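Local coordinates for YrrB protein (Bacillus subtilis, PDB 2Q7F) that is a monomeric tetratricopeptide repeat protein with an unusual peptide-binding site that could mediate complex formation among RNA sulfuration components, RNA processing components and aminoacyl-tRNA synthetases, at residues A[110-113]-A[114-118]; A[150-153]-A[154-158]. One frame throughout, in Å; residues are numbered along the deposited sequence.

Overall arrangement
YrrB is an all-helical array of tetratricopeptide repeats, and both contacts are local ones made by neighbours along a single helix or at its end. Contact 1 lies within helix 107-120 of the third repeat. Contact 2 follows it along the chain, in the fourth repeat, where helix 141-154 runs out into the turn that leads to helix 159-172. Their centres are 20 Å apart and their nearest atoms about 8 Å, so they do not touch. Helix 125-137 relates them: side chains of 110-118 pack on it, and so do Arg150 and Leu154 of contact 2. Contact 1 lies in mid-helix; contact 2 lies at the end of a different helix.

Contact 1 of 2, residues A[110-113]-A[114-118]; sequences AKDM and FEKAL
The carbonyl oxygen of Ala110 receives the backbone N-H of Phe114, with N to O at 2.9 Å and an N-H...O angle of 161°. The same i to i+4 bonding of an alpha helix continues through the next three pairs: Glu115 N to Lys111 O, Lys116 N to Asp112 O and Ala117 N to Met113 O.

On the buried side, Phe114 turns CG beside its own backbone N, anti to the carbonyl carbon (chi1 -72°), which lays the ring back along the previous turn. Its CE2 comes 4.2 Å from Ala110 CB; the small methyl of alanine leaves room for a bulky ring one turn on, and both residues are apolar as a buried side requires.

The more exposed sides carry long polar chains. Lys111 and Glu115 run side by side, pointing the same way, and the aliphatic CE of Lys111 lies 3.8 Å from Glu115 OE1. Their charged ends stand further apart, NZ to OE1 4.8 Å, so any attraction is probably modest. Asp112 and Lys116 form a long salt bridge, OD1 to NZ 3.6 Å, with the place of OD1 doubtful. Met113, flexible and apolar, bends its chain so that CE reaches 4.1 Å from Lys116 CE.

In the third tetratricopeptide repeat, Ala110 and Phe114 set a small and a large apolar residue against neighbouring helices: both touch Val102 of helix 91-103, where Met113 touches Tyr101, while Phe114 also meets Leu127 and Met130 of helix 125-137, the helix that Lys111 and Glu115 reach through Val134 and Leu131.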
ATOM      1  N   ALA A 110       2.357   3.366  11.366  1.00 53.44           N
ATOM      2  CA  ALA A 110       1.333   2.876  10.430  1.00 52.65           C
ATOM      3  C   ALA A 110       1.338   1.343  10.311  1.00 52.41           C
ATOM      4  O   ALA A 110       0.282   0.719  10.193  1.00 52.00           O
ATOM      5  CB  ALA A 110       1.488   3.527   9.074  1.00 52.16           C
ATOM      6  N   LYS A 111       2.527   0.740  10.355  1.00 52.03           N
ATOM      7  CA  LYS A 111       2.635  -0.717  10.381  1.00 51.80           C
ATOM      8  C   LYS A 111       1.981  -1.263  11.646  1.00 51.21           C
ATOM      9  O   LYS A 111       1.205  -2.219  11.614  1.00 51.23           O
ATOM     10  CB  LYS A 111       4.100  -1.165  10.326  1.00 51.97           C
ATOM     11  CG  LYS A 111       4.270  -2.666  10.531  1.00 52.67           C
ATOM     12  CD  LYS A 111       5.647  -3.038  11.049  1.00 55.25           C
ATOM     13  CE  LYS A 111       5.656  -4.476  11.546  1.00 55.64           C
ATOM     14  NZ  LYS A 111       7.044  -4.994  11.602  1.00 57.36           N
ATOM     15  N   ASP A 112       2.311  -0.638  12.763  1.00 50.67           N
ATOM     16  CA  ASP A 112       1.771  -1.019  14.047  1.00 50.20           C
ATOM     17  C   ASP A 112       0.230  -0.984  13.995  1.00 49.33           C
ATOM     18  O   ASP A 112      -0.421  -1.971  14.340  1.00 49.18           O
ATOM     19  CB  ASP A 112       2.356  -0.096  15.118  1.00 50.56           C
ATOM     20  CG  ASP A 112       2.099  -0.584  16.519  1.00 52.99           C
ATOM     21  OD1 ASP A 112       0.963  -0.407  17.016  1.00 55.81           O
ATOM     22  OD2 ASP A 112       3.041  -1.122  17.140  1.00 55.62           O
ATOM     23  N   MET A 113      -0.340   0.126  13.515  1.00 48.17           N
ATOM     24  CA  MET A 113      -1.797   0.287  13.445  1.00 46.87           C
ATOM     25  C   MET A 113      -2.462  -0.697  12.498  1.00 46.67           C
ATOM     26  O   MET A 113      -3.511  -1.278  12.832  1.00 46.38           O
ATOM     27  CB  MET A 113      -2.202   1.720  13.051  1.00 46.74           C
ATOM     28  CG  MET A 113      -2.021   2.809  14.142  1.00 45.19           C
ATOM     29  SD  MET A 113      -2.844   2.536  15.743  1.00 42.07           S
ATOM     30  CE  MET A 113      -1.479   1.879  16.715  1.00 41.02           C
ATOM     31  N   PHE A 114      -1.863  -0.880  11.320  1.00 46.15           N
ATOM     32  CA  PHE A 114      -2.430  -1.789  10.318  1.00 46.04           C
ATOM     33  C   PHE A 114      -2.396  -3.236  10.767  1.00 46.37           C
ATOM     34  O   PHE A 114      -3.340  -3.980  10.535  1.00 46.47           O
ATOM     35  CB  PHE A 114      -1.763  -1.634   8.955  1.00 45.56           C
ATOM     36  CG  PHE A 114      -2.132  -0.374   8.248  1.00 45.59           C
ATOM     37  CD1 PHE A 114      -3.444   0.108   8.285  1.00 46.13           C
ATOM     38  CD2 PHE A 114      -1.182   0.338   7.531  1.00 46.07           C
ATOM     39  CE1 PHE A 114      -3.802   1.299   7.628  1.00 45.65           C
ATOM     40  CE2 PHE A 114      -1.530   1.523   6.869  1.00 46.25           C
ATOM     41  CZ  PHE A 114      -2.845   1.999   6.919  1.00 45.45           C
ATOM     42  N   GLU A 115      -1.305  -3.636  11.408  1.00 46.89           N
ATOM     43  CA  GLU A 115      -1.202  -4.992  11.902  1.00 47.56           C
ATOM     44  C   GLU A 115      -2.189  -5.227  13.057  1.00 47.41           C
ATOM     45  O   GLU A 115      -2.724  -6.329  13.205  1.00 47.70           O
ATOM     46  CB  GLU A 115       0.245  -5.332  12.276  1.00 47.78           C
ATOM     47  CG  GLU A 115       0.618  -6.777  11.942  1.00 50.31           C
ATOM     48  CD  GLU A 115       2.079  -6.954  11.536  1.00 52.96           C
ATOM     49  OE1 GLU A 115       2.519  -6.332  10.548  1.00 54.18           O
ATOM     50  OE2 GLU A 115       2.789  -7.733  12.202  1.00 54.43           O
ATOM     51  N   LYS A 116      -2.454  -4.192  13.851  1.00 47.33           N
ATOM     52  CA  LYS A 116      -3.471  -4.284  14.905  1.00 46.98           C
ATOM     53  C   LYS A 116      -4.871  -4.392  14.315  1.00 46.76           C
ATOM     54  O   LYS A 116      -5.725  -5.112  14.850  1.00 46.72           O
ATOM     55  CB  LYS A 116      -3.391  -3.108  15.880  1.00 47.12           C
ATOM     56  CG  LYS A 116      -2.194  -3.136  16.829  1.00 47.40           C
ATOM     57  CD  LYS A 116      -2.373  -2.105  17.919  1.00 49.17           C
ATOM     58  CE  LYS A 116      -1.075  -1.723  18.590  1.00 49.66           C
ATOM     59  NZ  LYS A 116      -0.422  -2.881  19.234  1.00 51.97           N
ATOM     60  N   ALA A 117      -5.105  -3.687  13.210  1.00 46.42           N
ATOM     61  CA  ALA A 117      -6.384  -3.774  12.513  1.00 46.29           C
ATOM     62  C   ALA A 117      -6.601  -5.214  12.068  1.00 46.52           C
ATOM     63  O   ALA A 117      -7.614  -5.849  12.419  1.00 46.61           O
ATOM     64  CB  ALA A 117      -6.422  -2.818  11.332  1.00 45.91           C
ATOM     65  N   LEU A 118      -5.620  -5.726  11.330  1.00 46.53           N
ATOM     66  CA  LEU A 118      -5.599  -7.108  10.896  1.00 47.12           C
ATOM     67  C   LEU A 118      -5.748  -8.074  12.078  1.00 47.51           C
ATOM     68  O   LEU A 118      -6.509  -9.043  11.998  1.00 47.91           O
ATOM     69  CB  LEU A 118      -4.322  -7.383  10.101  1.00 47.22           C
ATOM     70  CG  LEU A 118      -3.921  -8.804   9.691  1.00 47.75           C
ATOM     71  CD1 LEU A 118      -5.024  -9.544   8.930  1.00 49.15           C
ATOM     72  CD2 LEU A 118      -2.667  -8.748   8.852  1.00 47.02           C
TER

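Contact 2 of 2, residues A[150-153]-A[154-158]; sequences RAVE and LNEND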
ATOM      1  N   ARG A 150      -1.663 -11.331  -1.256  1.00 51.03           N
ATOM      2  CA  ARG A 150      -3.062 -11.469  -0.935  1.00 51.36           C
ATOM      3  C   ARG A 150      -3.902 -10.386  -1.603  1.00 51.60           C
ATOM      4  O   ARG A 150      -4.941 -10.690  -2.183  1.00 51.70           O
ATOM      5  CB  ARG A 150      -3.252 -11.473   0.578  1.00 51.29           C
ATOM      6  CG  ARG A 150      -4.617 -11.943   1.040  1.00 51.92           C
ATOM      7  CD  ARG A 150      -5.038 -13.257   0.405  1.00 51.30           C
ATOM      8  NE  ARG A 150      -6.453 -13.471   0.646  1.00 51.90           N
ATOM      9  CZ  ARG A 150      -7.222 -14.312  -0.034  1.00 52.44           C
ATOM     10  NH1 ARG A 150      -6.720 -15.040  -1.025  1.00 52.16           N
ATOM     11  NH2 ARG A 150      -8.505 -14.415   0.283  1.00 51.27           N
ATOM     12  N   ALA A 151      -3.437  -9.136  -1.532  1.00 51.79           N
ATOM     13  CA  ALA A 151      -4.108  -7.992  -2.164  1.00 52.15           C
ATOM     14  C   ALA A 151      -4.360  -8.203  -3.660  1.00 52.51           C
ATOM     15  O   ALA A 151      -5.404  -7.817  -4.183  1.00 52.26           O
ATOM     16  CB  ALA A 151      -3.295  -6.713  -1.948  1.00 52.09           C
ATOM     17  N   VAL A 152      -3.384  -8.796  -4.341  1.00 53.10           N
ATOM     18  CA  VAL A 152      -3.534  -9.159  -5.738  1.00 53.70           C
ATOM     19  C   VAL A 152      -4.642 -10.203  -5.858  1.00 54.43           C
ATOM     20  O   VAL A 152      -5.602  -9.996  -6.587  1.00 54.74           O
ATOM     21  CB  VAL A 152      -2.209  -9.669  -6.350  1.00 53.61           C
ATOM     22  CG1 VAL A 152      -2.433 -10.180  -7.769  1.00 53.08           C
ATOM     23  CG2 VAL A 152      -1.162  -8.562  -6.327  1.00 53.11           C
ATOM     24  N   GLU A 153      -4.526 -11.299  -5.114  1.00 55.18           N
ATOM     25  CA  GLU A 153      -5.548 -12.350  -5.134  1.00 56.14           C
ATOM     26  C   GLU A 153      -6.951 -11.784  -4.937  1.00 56.30           C
ATOM     27  O   GLU A 153      -7.858 -12.077  -5.718  1.00 56.47           O
ATOM     28  CB  GLU A 153      -5.258 -13.419  -4.079  1.00 55.96           C
ATOM     29  CG  GLU A 153      -4.014 -14.240  -4.372  1.00 56.70           C
ATOM     30  CD  GLU A 153      -3.629 -15.177  -3.236  1.00 57.24           C
ATOM     31  OE1 GLU A 153      -4.510 -15.561  -2.428  1.00 57.93           O
ATOM     32  OE2 GLU A 153      -2.432 -15.535  -3.161  1.00 59.11           O
ATOM     33  N   LEU A 154      -7.109 -10.951  -3.911  1.00 56.70           N
ATOM     34  CA  LEU A 154      -8.410 -10.372  -3.564  1.00 56.98           C
ATOM     35  C   LEU A 154      -8.894  -9.297  -4.537  1.00 57.05           C
ATOM     36  O   LEU A 154     -10.046  -8.874  -4.475  1.00 57.29           O
ATOM     37  CB  LEU A 154      -8.393  -9.815  -2.136  1.00 56.84           C
ATOM     38  CG  LEU A 154      -8.570 -10.806  -0.986  1.00 56.86           C
ATOM     39  CD1 LEU A 154      -8.606 -10.043   0.337  1.00 56.41           C
ATOM     40  CD2 LEU A 154      -9.825 -11.653  -1.155  1.00 56.08           C
ATOM     41  N   ASN A 155      -8.006  -8.847  -5.415  1.00 57.22           N
ATOM     42  CA  ASN A 155      -8.351  -7.875  -6.444  1.00 57.51           C
ATOM     43  C   ASN A 155      -7.305  -7.964  -7.541  1.00 57.62           C
ATOM     44  O   ASN A 155      -6.262  -7.299  -7.506  1.00 57.44           O
ATOM     45  CB  ASN A 155      -8.470  -6.458  -5.867  1.00 57.77           C
ATOM     46  CG  ASN A 155      -8.872  -5.418  -6.911  1.00 58.93           C
ATOM     47  OD1 ASN A 155      -8.717  -5.621  -8.120  1.00 61.11           O
ATOM     48  ND2 ASN A 155      -9.379  -4.285  -6.438  1.00 59.39           N
ATOM     49  N   GLU A 156      -7.602  -8.827  -8.505  1.00 58.03           N
ATOM     50  CA  GLU A 156      -6.694  -9.141  -9.588  1.00 58.45           C
ATOM     51  C   GLU A 156      -6.614  -7.966 -10.568  1.00 58.27           C
ATOM     52  O   GLU A 156      -5.735  -7.932 -11.435  1.00 57.90           O
ATOM     53  CB  GLU A 156      -7.161 -10.429 -10.268  1.00 58.69           C
ATOM     54  CG  GLU A 156      -6.049 -11.298 -10.866  1.00 60.95           C
ATOM     55  CD  GLU A 156      -5.199 -12.060  -9.832  1.00 63.43           C
ATOM     56  OE1 GLU A 156      -4.092 -12.522 -10.209  1.00 64.55           O
ATOM     57  OE2 GLU A 156      -5.629 -12.207  -8.662  1.00 63.86           O
ATOM     58  N   ASN A 157      -7.518  -6.997 -10.392  1.00 58.23           N
ATOM     59  CA  ASN A 157      -7.569  -5.786 -11.216  1.00 58.43           C
ATOM     60  C   ASN A 157      -6.723  -4.633 -10.681  1.00 58.51           C
ATOM     61  O   ASN A 157      -6.432  -3.685 -11.413  1.00 58.52           O
ATOM     62  CB  ASN A 157      -9.013  -5.306 -11.366  1.00 58.42           C
ATOM     63  CG  ASN A 157      -9.906  -6.338 -12.013  1.00 59.45           C
ATOM     64  OD1 ASN A 157     -11.045  -6.538 -11.587  1.00 60.87           O
ATOM     65  ND2 ASN A 157      -9.397  -7.009 -13.046  1.00 59.82           N
ATOM     66  N   ASP A 158      -6.352  -4.711  -9.402  1.00 58.47           N
ATOM     67  CA  ASP A 158      -5.588  -3.658  -8.737  1.00 58.41           C
ATOM     68  C   ASP A 158      -4.153  -3.589  -9.263  1.00 57.98           C
ATOM     69  O   ASP A 158      -3.240  -4.178  -8.687  1.00 58.11           O
ATOM     70  CB  ASP A 158      -5.595  -3.890  -7.219  1.00 58.85           C
ATOM     71  CG  ASP A 158      -4.951  -2.745  -6.434  1.00 59.87           C
ATOM     72  OD1 ASP A 158      -4.115  -1.990  -6.991  1.00 61.07           O
ATOM     73  OD2 ASP A 158      -5.280  -2.613  -5.235  1.00 60.96           O
TER
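Leu154 N donates to Arg150 O at 2.8 Å, an N-H...O angle of 166° making this a nearly straight bond of the last helical turn, after which the backbone passes into a type I beta turn from Asn155 to Asp158.

The side chains of the same two residues meet as well. Leucine lays its branch over one face of the guanidinium, CG 3.5 Å above the plane and offset toward the rim, with CD2 3.4 Å from Arg150 NH2. Arginine suits this place because its flat group can offer a face to an apolar neighbour while its N-H groups bond in the plane. Arg150 NH1 forms a salt bridge with Glu153 OE1 at 2.7 Å; OE1 lies in the guanidinium plane and is met on its anti side, a little out of the carboxylate plane, by a bent bond. With CG anti to the backbone N (chi1 -166°) and a bend at chi2, the arginine chain brings its head round to both partners. A methionine in its place would probably leave the Glu153 carboxylate without its charged mate and Leu154 without the flat surface it rests on.

Further along, the carboxylate of Glu156 passes Val152, OE1 3.8 Å from CG1, and OE1 goes on to a salt bridge with Arg162 of helix 159-172. Asn155 supports the turn: its OD1 accepts weak bonds from the backbone N atoms of Asn157 and Asp158. Asp158 is the N-cap of the next helix; its OD1 accepts the N-H of Ala161, capping the start of helix 159-172.

Chemically, then, polar side chains serve the junction: Arg150 pairs with Glu153 and Glu156 with Arg162, while backbone N-H groups where helical bonding is interrupted are met weakly by Asn155 OD1 and capped by Asp158 OD1.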